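Maltose-binding protein MalE1 (Thermotoga maritima, PDB 6DTU) binds maltotetraose in the cleft between its lobes and probably serves as the sugar receptor of a maltose transport system. Local coordinates at residues Gly147-Ala152 / Pro207-Gln212; Ile213-Phe218 / Ile226-Trp231; Met217-Gln222 / Lys237-Asp242. All blocks are in the same frame, centred on the assembly; numbering follows the deposited sequence.

Interaction 1 of 3, residues Gly147-Ala152 / Pro207-Gln212. With GLC (alpha-D-glucopyranose), chain C.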
loop_
_atom_site.group_PDB
_atom_site.type_symbol
_atom_site.label_atom_id
_atom_site.label_comp_id
_atom_site.label_asym_id
_atom_site.label_seq_id
_atom_site.Cartn_x
_atom_site.Cartn_y
_atom_site.Cartn_z
ATOM N N GLY A 147 10.751 -19.454 -7.665
ATOM C CA GLY A 147 9.645 -20.044 -6.927
ATOM C C GLY A 147 8.859 -19.031 -6.115
ATOM O O GLY A 147 7.627 -19.093 -6.072
ATOM N N PHE A 148 9.551 -18.083 -5.478
ATOM C CA PHE A 148 8.900 -17.107 -4.610
ATOM C C PHE A 148 9.721 -15.826 -4.580
ATOM O O PHE A 148 10.949 -15.874 -4.483
ATOM C CB PHE A 148 8.751 -17.658 -3.186
ATOM C CG PHE A 148 8.153 -16.680 -2.220
ATOM C CD1 PHE A 148 6.789 -16.401 -2.246
ATOM C CD2 PHE A 148 8.967 -15.994 -1.323
ATOM C CE1 PHE A 148 6.238 -15.461 -1.377
ATOM C CE2 PHE A 148 8.425 -15.061 -0.440
ATOM C CZ PHE A 148 7.053 -14.798 -0.474
ATOM N N ILE A 149 9.036 -14.682 -4.680
ATOM C CA ILE A 149 9.665 -13.370 -4.550
ATOM C C ILE A 149 8.746 -12.425 -3.786
ATOM O O ILE A 149 7.546 -12.342 -4.062
ATOM C CB ILE A 149 10.026 -12.714 -5.903
ATOM C CG1 ILE A 149 10.545 -13.711 -6.932
ATOM C CG2 ILE A 149 11.071 -11.611 -5.691
ATOM C CD1 ILE A 149 10.778 -13.030 -8.281
ATOM N N THR A 150 9.336 -11.647 -2.887
ATOM C CA THR A 150 8.729 -10.399 -2.449
ATOM C C THR A 150 9.859 -9.411 -2.200
ATOM O O THR A 150 11.037 -9.732 -2.396
ATOM C CB THR A 150 7.773 -10.582 -1.264
ATOM O OG1 THR A 150 7.041 -9.364 -1.077
ATOM C CG2 THR A 150 8.555 -10.893 0.017
ATOM N N SER A 151 9.496 -8.197 -1.785
ATOM C CA SER A 151 10.506 -7.180 -1.507
ATOM C C SER A 151 11.092 -7.475 -0.129
ATOM O O SER A 151 10.576 -7.036 0.901
ATOM C CB SER A 151 9.881 -5.796 -1.614
ATOM O OG SER A 151 10.909 -4.819 -1.664
ATOM N N ALA A 152 12.217 -8.215 -0.117
ATOM C CA ALA A 152 12.700 -8.879 1.094
ATOM C C ALA A 152 13.132 -7.913 2.191
ATOM O O ALA A 152 13.073 -8.257 3.384
ATOM C CB ALA A 152 13.861 -9.796 0.721
ATOM N N PRO A 207 19.041 -11.856 -1.283
ATOM C CA PRO A 207 19.265 -10.585 -0.585
ATOM C C PRO A 207 18.973 -9.349 -1.423
ATOM O O PRO A 207 18.670 -8.293 -0.873
ATOM C CB PRO A 207 20.752 -10.658 -0.208
ATOM C CG PRO A 207 21.055 -12.120 -0.129
ATOM C CD PRO A 207 20.166 -12.797 -1.127
ATOM N N SER A 208 19.035 -9.462 -2.745
ATOM C CA SER A 208 18.783 -8.317 -3.611
ATOM C C SER A 208 17.317 -8.153 -3.995
ATOM O O SER A 208 16.985 -7.167 -4.662
ATOM C CB SER A 208 19.600 -8.439 -4.897
ATOM O OG SER A 208 19.195 -9.584 -5.619
ATOM N N ASP A 209 16.437 -9.065 -3.580
ATOM C CA ASP A 209 15.037 -9.008 -3.998
ATOM C C ASP A 209 14.398 -7.688 -3.571
ATOM O O ASP A 209 14.548 -7.260 -2.421
ATOM C CB ASP A 209 14.240 -10.169 -3.395
ATOM C CG ASP A 209 14.516 -11.498 -4.069
ATOM O OD1 ASP A 209 15.038 -11.509 -5.207
ATOM O OD2 ASP A 209 14.159 -12.533 -3.467
ATOM N N ASN A 210 13.734 -7.024 -4.514
ATOM C CA ASN A 210 13.050 -5.762 -4.242
ATOM C C ASN A 210 11.718 -5.739 -4.992
ATOM O O ASN A 210 11.306 -6.722 -5.627
ATOM C CB ASN A 210 13.915 -4.529 -4.559
ATOM C CG ASN A 210 14.285 -4.423 -6.023
ATOM O OD1 ASN A 210 13.681 -5.061 -6.879
ATOM N ND2 ASN A 210 15.231 -3.536 -6.330
ATOM N N TYR A 211 11.037 -4.595 -4.934
ATOM C CA TYR A 211 9.729 -4.516 -5.572
ATOM C C TYR A 211 9.830 -4.737 -7.079
ATOM O O TYR A 211 9.049 -5.497 -7.663
ATOM C CB TYR A 211 9.038 -3.180 -5.241
ATOM C CG TYR A 211 7.631 -3.196 -5.798
ATOM C CD1 TYR A 211 6.585 -3.762 -5.076
ATOM C CD2 TYR A 211 7.368 -2.752 -7.078
ATOM C CE1 TYR A 211 5.294 -3.850 -5.606
ATOM C CE2 TYR A 211 6.094 -2.872 -7.628
ATOM C CZ TYR A 211 5.076 -3.428 -6.878
ATOM O OH TYR A 211 3.829 -3.532 -7.424
ATOM N N GLN A 212 10.746 -4.028 -7.737
ATOM C CA GLN A 212 10.856 -4.108 -9.191
ATOM C C GLN A 212 11.149 -5.529 -9.664
ATOM O O GLN A 212 10.573 -5.986 -10.657
ATOM C CB GLN A 212 11.908 -3.117 -9.681
ATOM C CG GLN A 212 11.940 -2.837 -11.174
ATOM C CD GLN A 212 12.606 -3.947 -11.937
ATOM O OE1 GLN A 212 13.587 -4.542 -11.479
ATOM N NE2 GLN A 212 12.077 -4.235 -13.113
HETATM C C1 GLC C . 2.130 1.746 -7.283
HETATM C C2 GLC C . 0.893 1.788 -6.479
HETATM C C3 GLC C . 1.170 2.001 -5.047
HETATM C C4 GLC C . 2.082 0.951 -4.513
HETATM C C5 GLC C . 3.432 0.976 -5.279
HETATM C C6 GLC C . 4.276 -0.100 -4.980
HETATM O O1 GLC C . 2.757 2.988 -7.260
HETATM O O2 GLC C . 0.075 2.878 -7.014
HETATM O O3 GLC C . -0.131 1.965 -4.357
HETATM O O4 GLC C . 2.340 1.195 -3.104
HETATM O O5 GLC C . 3.056 0.762 -6.754
HETATM O O6 GLC C . 5.534 0.110 -5.630
HETATM O O HOH W 1 13.572 -5.139 -0.712
#
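The most direct polar link here is a weak hydrogen bond: A152 N donates to D209 O at 3.4 Å, with an N-H...O angle of 144°. Water 1 adds a second, indirect link, donating to D209 O and also to S151 OG (2.8 Å), so one carbonyl oxygen receives both a backbone N-H and a water. The small A152 methyl faces the D209 backbone and leaves room for this approach. D209 CB lies 3.4 Å from T150 O, and the D209 and I149 side chains cross at about a right angle, with D209 CG 3.8 Å from I149 CG2. I149 CG2 borders the carboxylate, whose OD2 forms a salt bridge with R146 and is also hydrogen-bonded to D206 N. D209 CG, anti to its carbonyl carbon (chi1 -75°), places the carboxylate there. S151 OG, anti to its backbone N, reaches over the start of the helix to within 3.5 Å of N210 CA, and it is hydrogen-bonded to E154, which also contacts the sugar.

N210 is the N-cap of helix 211-219. Its CG takes the crowded position between backbone N and carbonyl carbon (chi1 63°), which turns OD1 back to accept from I213 N; asparagine suits a cap because its short amide reaches an N-H of the first turn. Y211 then carries its ring away from the loop into the pocket. The sugar of chain C sets O6 over the ring centre, 3.5 Å above the plane, while the phenol OH is hydrogen-bonded to N228. A loop at the end of strand 146-149 is thus braced against a capped helix whose first residue, Y211, lines the carbohydrate pocket of this periplasmic binding protein with an aromatic face.

Interaction 2 of 3, residues Ile213-Phe218 / Ile226-Trp231. With GLC (alpha-D-glucopyranose), chain B; GLC (alpha-D-glucopyranose), chain C.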
loop_
_atom_site.group_PDB
_atom_site.type_symbol
_atom_site.label_atom_id
_atom_site.label_comp_id
_atom_site.label_asym_id
_atom_site.label_seq_id
_atom_site.Cartn_x
_atom_site.Cartn_y
_atom_site.Cartn_z
ATOM N N ILE A 213 12.056 -6.238 -8.979
ATOM C CA ILE A 213 12.345 -7.620 -9.359
ATOM C C ILE A 213 11.098 -8.484 -9.195
ATOM O O ILE A 213 10.740 -9.265 -10.079
ATOM C CB ILE A 213 13.537 -8.175 -8.555
ATOM C CG1 ILE A 213 14.846 -7.488 -8.991
ATOM C CG2 ILE A 213 13.596 -9.707 -8.694
ATOM C CD1 ILE A 213 16.013 -7.652 -7.997
ATOM N N MET A 214 10.404 -8.343 -8.062
ATOM C CA MET A 214 9.205 -9.143 -7.843
ATOM C C MET A 214 8.160 -8.874 -8.919
ATOM O O MET A 214 7.613 -9.803 -9.535
ATOM C CB MET A 214 8.622 -8.798 -6.475
ATOM C CG MET A 214 7.187 -9.311 -6.341
ATOM S SD MET A 214 6.394 -8.969 -4.774
ATOM C CE MET A 214 6.418 -7.159 -4.728
ATOM N N ASP A 215 7.869 -7.599 -9.148
ATOM C CA ASP A 215 6.795 -7.207 -10.041
ATOM C C ASP A 215 7.109 -7.604 -11.480
ATOM O O ASP A 215 6.265 -8.194 -12.165
ATOM C CB ASP A 215 6.650 -5.691 -9.915
ATOM C CG ASP A 215 5.334 -5.158 -10.469
ATOM O OD1 ASP A 215 4.291 -5.812 -10.316
ATOM O OD2 ASP A 215 5.349 -4.047 -11.010
ATOM N N SER A 216 8.322 -7.290 -11.945
ATOM C CA SER A 216 8.704 -7.568 -13.323
ATOM C C SER A 216 8.809 -9.064 -13.604
ATOM O O SER A 216 8.336 -9.534 -14.633
ATOM C CB SER A 216 10.005 -6.856 -13.687
ATOM O OG SER A 216 11.078 -7.327 -12.917
ATOM N N MET A 217 9.453 -9.828 -12.719
ATOM C CA MET A 217 9.520 -11.265 -12.972
ATOM C C MET A 217 8.132 -11.894 -12.994
ATOM O O MET A 217 7.837 -12.743 -13.843
ATOM C CB MET A 217 10.454 -11.959 -11.982
ATOM C CG MET A 217 11.886 -11.474 -12.082
ATOM S SD MET A 217 13.027 -12.488 -11.146
ATOM C CE MET A 217 12.936 -14.029 -12.062
ATOM N N PHE A 218 7.244 -11.475 -12.092
ATOM C CA PHE A 218 5.916 -12.069 -12.122
ATOM C C PHE A 218 5.170 -11.680 -13.386
ATOM O O PHE A 218 4.591 -12.541 -14.056
ATOM C CB PHE A 218 5.096 -11.707 -10.887
ATOM C CG PHE A 218 3.854 -12.539 -10.755
ATOM C CD1 PHE A 218 3.892 -13.779 -10.148
ATOM C CD2 PHE A 218 2.654 -12.091 -11.288
ATOM C CE1 PHE A 218 2.745 -14.568 -10.048
ATOM C CE2 PHE A 218 1.504 -12.864 -11.192
ATOM C CZ PHE A 218 1.559 -14.109 -10.568
ATOM N N ILE A 226 4.259 -14.620 -5.516
ATOM C CA ILE A 226 4.742 -13.388 -4.911
ATOM C C ILE A 226 3.801 -12.942 -3.801
ATOM O O ILE A 226 2.674 -13.426 -3.666
ATOM C CB ILE A 226 4.924 -12.249 -5.932
ATOM C CG1 ILE A 226 3.574 -11.864 -6.543
ATOM C CG2 ILE A 226 5.950 -12.650 -6.994
ATOM C CD1 ILE A 226 3.689 -10.690 -7.503
ATOM N N ILE A 227 4.288 -12.016 -2.982
ATOM C CA ILE A 227 3.437 -11.301 -2.038
ATOM C C ILE A 227 3.384 -9.845 -2.469
ATOM O O ILE A 227 4.373 -9.113 -2.356
ATOM C CB ILE A 227 3.899 -11.454 -0.585
ATOM C CG1 ILE A 227 3.745 -12.915 -0.159
ATOM C CG2 ILE A 227 3.019 -10.588 0.307
ATOM C CD1 ILE A 227 4.236 -13.204 1.262
ATOM N N ASN A 228 2.222 -9.426 -2.970
ATOM C CA ASN A 228 2.056 -8.099 -3.547
ATOM C C ASN A 228 0.578 -7.736 -3.479
ATOM O O ASN A 228 -0.264 -8.554 -3.112
ATOM C CB ASN A 228 2.549 -8.080 -4.996
ATOM C CG ASN A 228 2.892 -6.686 -5.489
ATOM O OD1 ASN A 228 2.782 -5.699 -4.765
ATOM N ND2 ASN A 228 3.328 -6.604 -6.733
ATOM N N GLY A 229 0.270 -6.493 -3.854
ATOM C CA GLY A 229 -1.057 -5.953 -3.685
ATOM C C GLY A 229 -1.859 -5.830 -4.962
ATOM O O GLY A 229 -1.379 -6.078 -6.070
ATOM N N PRO A 230 -3.108 -5.388 -4.822
ATOM C CA PRO A 230 -4.026 -5.380 -5.967
ATOM C C PRO A 230 -3.672 -4.353 -7.028
ATOM O O PRO A 230 -4.159 -4.456 -8.158
ATOM C CB PRO A 230 -5.396 -5.114 -5.314
ATOM C CG PRO A 230 -5.046 -4.325 -4.058
ATOM C CD PRO A 230 -3.736 -4.922 -3.578
ATOM N N TRP A 231 -2.860 -3.355 -6.684
ATOM C CA TRP A 231 -2.341 -2.413 -7.663
ATOM C C TRP A 231 -1.526 -3.091 -8.749
ATOM O O TRP A 231 -1.289 -2.480 -9.789
ATOM C CB TRP A 231 -1.437 -1.393 -6.957
ATOM C CG TRP A 231 -0.338 -2.015 -6.126
ATOM C CD1 TRP A 231 0.866 -2.472 -6.575
ATOM C CD2 TRP A 231 -0.354 -2.259 -4.710
ATOM N NE1 TRP A 231 1.600 -2.976 -5.535
ATOM C CE2 TRP A 231 0.872 -2.869 -4.376
ATOM C CE3 TRP A 231 -1.297 -2.045 -3.697
ATOM C CZ2 TRP A 231 1.197 -3.249 -3.065
ATOM C CZ3 TRP A 231 -0.971 -2.414 -2.399
ATOM C CH2 TRP A 231 0.258 -3.030 -2.099
HETATM C C1 GLC B . 2.038 0.076 -2.324
HETATM C C2 GLC B . 1.114 0.486 -1.235
HETATM C C3 GLC B . 1.689 1.559 -0.429
HETATM C C4 GLC B . 3.018 1.147 0.170
HETATM C C5 GLC B . 4.018 0.666 -0.924
HETATM C C6 GLC B . 5.182 0.033 -0.375
HETATM O O2 GLC B . -0.084 1.018 -1.872
HETATM O O3 GLC B . 0.810 1.874 0.714
HETATM O O4 GLC B . 3.654 2.304 0.817
HETATM O O5 GLC B . 3.288 -0.403 -1.728
HETATM O O6 GLC B . 6.156 -0.082 -1.398
HETATM C C1 GLC C . 2.130 1.746 -7.283
HETATM C C2 GLC C . 0.893 1.788 -6.479
HETATM C C3 GLC C . 1.170 2.001 -5.047
HETATM C C4 GLC C . 2.082 0.951 -4.513
HETATM C C5 GLC C . 3.432 0.976 -5.279
HETATM C C6 GLC C . 4.276 -0.100 -4.980
HETATM O O1 GLC C . 2.757 2.988 -7.260
HETATM O O2 GLC C . 0.075 2.878 -7.014
HETATM O O3 GLC C . -0.131 1.965 -4.357
HETATM O O4 GLC C . 2.340 1.195 -3.104
HETATM O O5 GLC C . 3.056 0.762 -6.754
HETATM O O6 GLC C . 5.534 0.110 -5.630
#
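Helix 213-218 lies across strand 226-228, their directions 117° apart and their axes 9.3 Å from each other at closest, in the helix-on-sheet layering of the periplasmic binding protein fold. M214 and, across from it, I226 carry the contact in nearly equal measure. M214 CG is anti to the backbone N and the chain runs on extended before bending at chi3 (61°), so that successive atoms meet successive strand residues: CG rests 3.6 Å from I226 CG2, SD comes 3.2 Å from I227 O, and CE lies against the N228 amide. An unbranched, flexible thioether is well suited to following a strand in this way. I227 points away from the helix, and its carbonyl oxygen is hydrogen-bonded to T150 OG1.

D215 is one residue on, turned more to the flank. Its carboxylate plane stands almost perpendicular to the N228 amide, and OD1 and ND2 are joined through a shared partner, since both are hydrogen-bonded to Y236 OH. This would probably hold the buried amide in a fixed rotation; N228 ND2 has a further partner in Y211 OH, and N228 OD1 receives a weak bond from G229 N.

One turn after M214, F218 directs its ring toward the sheet. I226 sends CD1 over the ring face in an off-centre CH-pi contact, 4.2 Å from the F218 centroid and 30° off the normal. I226 is shared between two helix residues, CG2 lying mainly against M214 and CD1 against F218, which a branched side chain does well.

Beyond the strand the chain reaches the pocket at W231, whose indole is packed between sugar and backbone: C1 of the chain B glucose sits 3.5 Å above one face, and on the opposite face lies G229 CA, where a CB would clash with W231 CH2.

Interaction 3 of 3, residues Met217-Gln222 / Lys237-Asp242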
loop_
_atom_site.group_PDB
_atom_site.type_symbol
_atom_site.label_atom_id
_atom_site.label_comp_id
_atom_site.label_asym_id
_atom_site.label_seq_id
_atom_site.Cartn_x
_atom_site.Cartn_y
_atom_site.Cartn_z
ATOM N N MET A 217 9.453 -9.828 -12.719
ATOM C CA MET A 217 9.520 -11.265 -12.972
ATOM C C MET A 217 8.132 -11.894 -12.994
ATOM O O MET A 217 7.837 -12.743 -13.843
ATOM C CB MET A 217 10.454 -11.959 -11.982
ATOM C CG MET A 217 11.886 -11.474 -12.082
ATOM S SD MET A 217 13.027 -12.488 -11.146
ATOM C CE MET A 217 12.936 -14.029 -12.062
ATOM N N PHE A 218 7.244 -11.475 -12.092
ATOM C CA PHE A 218 5.916 -12.069 -12.122
ATOM C C PHE A 218 5.170 -11.680 -13.386
ATOM O O PHE A 218 4.591 -12.541 -14.056
ATOM C CB PHE A 218 5.096 -11.707 -10.887
ATOM C CG PHE A 218 3.854 -12.539 -10.755
ATOM C CD1 PHE A 218 3.892 -13.779 -10.148
ATOM C CD2 PHE A 218 2.654 -12.091 -11.288
ATOM C CE1 PHE A 218 2.745 -14.568 -10.048
ATOM C CE2 PHE A 218 1.504 -12.864 -11.192
ATOM C CZ PHE A 218 1.559 -14.109 -10.568
ATOM N N ARG A 219 5.235 -10.410 -13.772
ATOM C CA ARG A 219 4.524 -9.970 -14.963
ATOM C C ARG A 219 5.046 -10.675 -16.207
ATOM O O ARG A 219 4.274 -10.948 -17.133
ATOM C CB ARG A 219 4.695 -8.462 -15.094
ATOM C CG ARG A 219 3.918 -7.826 -16.231
ATOM C CD ARG A 219 4.252 -6.347 -16.331
ATOM N NE ARG A 219 5.631 -6.177 -16.760
ATOM C CZ ARG A 219 6.592 -5.556 -16.077
ATOM N NH1 ARG A 219 6.350 -4.987 -14.904
ATOM N NH2 ARG A 219 7.814 -5.500 -16.592
ATOM N N GLU A 220 6.338 -10.991 -16.244
ATOM C CA GLU A 220 6.951 -11.611 -17.409
ATOM C C GLU A 220 6.908 -13.134 -17.386
ATOM O O GLU A 220 7.536 -13.776 -18.236
ATOM C CB GLU A 220 8.366 -11.077 -17.640
ATOM C CG GLU A 220 8.416 -9.559 -17.788
ATOM C CD GLU A 220 9.819 -9.033 -17.923
ATOM O OE1 GLU A 220 10.772 -9.785 -17.633
ATOM O OE2 GLU A 220 9.968 -7.855 -18.318
ATOM N N GLY A 221 6.159 -13.721 -16.466
ATOM C CA GLY A 221 5.994 -15.162 -16.428
ATOM C C GLY A 221 7.148 -15.928 -15.836
ATOM O O GLY A 221 7.256 -17.145 -16.056
ATOM N N GLN A 222 8.001 -15.255 -15.064
ATOM C CA GLN A 222 9.217 -15.841 -14.524
ATOM C C GLN A 222 9.159 -16.037 -13.013
ATOM O O GLN A 222 10.205 -16.217 -12.390
ATOM C CB GLN A 222 10.444 -15.020 -14.913
ATOM C CG GLN A 222 10.629 -14.844 -16.414
ATOM C CD GLN A 222 11.763 -13.895 -16.734
ATOM O OE1 GLN A 222 11.749 -12.734 -16.324
ATOM N NE2 GLN A 222 12.758 -14.386 -17.453
ATOM N N LYS A 237 -2.543 -9.139 -15.712
ATOM C CA LYS A 237 -3.606 -9.623 -16.580
ATOM C C LYS A 237 -3.352 -9.208 -18.025
ATOM O O LYS A 237 -3.436 -10.036 -18.941
ATOM C CB LYS A 237 -4.934 -9.066 -16.053
ATOM C CG LYS A 237 -6.190 -9.595 -16.730
ATOM C CD LYS A 237 -7.383 -8.774 -16.272
ATOM C CE LYS A 237 -8.382 -9.614 -15.506
ATOM N NZ LYS A 237 -9.140 -10.524 -16.415
ATOM N N ASP A 238 -2.956 -7.952 -18.246
ATOM C CA ASP A 238 -2.682 -7.498 -19.606
ATOM C C ASP A 238 -1.492 -8.225 -20.218
ATOM O O ASP A 238 -1.410 -8.380 -21.444
ATOM C CB ASP A 238 -2.465 -5.985 -19.613
ATOM C CG ASP A 238 -3.725 -5.201 -19.263
ATOM O OD1 ASP A 238 -4.842 -5.780 -19.290
ATOM O OD2 ASP A 238 -3.606 -3.992 -18.949
ATOM N N ALA A 239 -0.562 -8.679 -19.391
ATOM C CA ALA A 239 0.589 -9.452 -19.847
ATOM C C ALA A 239 0.255 -10.908 -20.108
ATOM O O ALA A 239 1.151 -11.678 -20.484
ATOM C CB ALA A 239 1.697 -9.405 -18.794
ATOM N N GLY A 240 -0.976 -11.326 -19.838
ATOM C CA GLY A 240 -1.401 -12.680 -20.125
ATOM C C GLY A 240 -1.118 -13.701 -19.047
ATOM O O GLY A 240 -1.165 -14.907 -19.336
ATOM N N ILE A 241 -0.838 -13.271 -17.815
ATOM C CA ILE A 241 -0.579 -14.211 -16.725
ATOM C C ILE A 241 -1.901 -14.768 -16.222
ATOM O O ILE A 241 -2.837 -14.013 -15.935
ATOM C CB ILE A 241 0.189 -13.521 -15.581
ATOM C CG1 ILE A 241 1.482 -12.913 -16.102
ATOM C CG2 ILE A 241 0.466 -14.508 -14.430
ATOM C CD1 ILE A 241 2.449 -13.954 -16.641
ATOM N N ASP A 242 -1.977 -16.093 -16.100
ATOM C CA ASP A 242 -3.119 -16.766 -15.488
ATOM C C ASP A 242 -2.842 -16.844 -13.991
ATOM O O ASP A 242 -2.359 -17.846 -13.465
ATOM C CB ASP A 242 -3.293 -18.144 -16.122
ATOM C CG ASP A 242 -4.527 -18.877 -15.637
ATOM O OD1 ASP A 242 -5.371 -18.265 -14.956
ATOM O OD2 ASP A 242 -4.665 -20.074 -15.975
HETATM O O HOH W 2 3.975 -12.157 -19.580
#
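A239, just past the end of helix 233-238, faces the other segment. Its methyl lies 3.4 Å from R219 O and 3.7 Å from R219 CG, against CG of the arginine chain; the short methyl fits this close approach to the carbonyl oxygen. The two backbones are also bridged by water 2, which donates to R219 O (2.7 Å) and to A239 O.

G240 then turns the chain in a Schellman motif, with phi at 87°, where a CB would be jammed against the preceding carbonyl oxygen; glycine fits because it has none.

The turn delivers I241, the main apolar plug of the contact. Its CD1 rests over the end of helix 211-219, 3.6 Å from F218 O and 3.7 Å from G221 N, while CG2, anti to the backbone N, reaches F218 CE2 at 3.8 Å. That helix also closes in a Schellman motif, Q222 N bonding back to M217 O and G221 N to F218 O, with G221 at positive phi, where glycine is favoured; I241 thus covers already engaged backbone atoms. An alanine here would lose CG1, CG2 and CD1 and would probably leave the F218 ring and the helix end less well packed.

At D242 the chain pairs with K117 and enters strand 243-246. The contact thus joins the C-terminal ends of helices 211-219 and 233-238 beside strands 112-116 and 243-246, with F218 meeting Y236 of the second helix.

All three interactions use helix 211-219, from its capped start to its Schellman end. Interactions 1 and 2 are buried, meet neighbouring strands 146-149 and 223-228 of one sheet, and touch each other through T150 with I227 and Y211 with N228; both also reach the chain C glucose. Interaction 3 shares M217 and F218 with interaction 2 but lies at the surface, farthest from the chain's centre. Chemistry follows place: interaction 1 is largely polar, built on loop backbone, water and a charge set back from the sugar, which Y211 meets; interaction 2 is chiefly apolar, with a polar fringe toward the pocket; interaction 3 combines an isoleucine plug, two glycine turns and a bridging water.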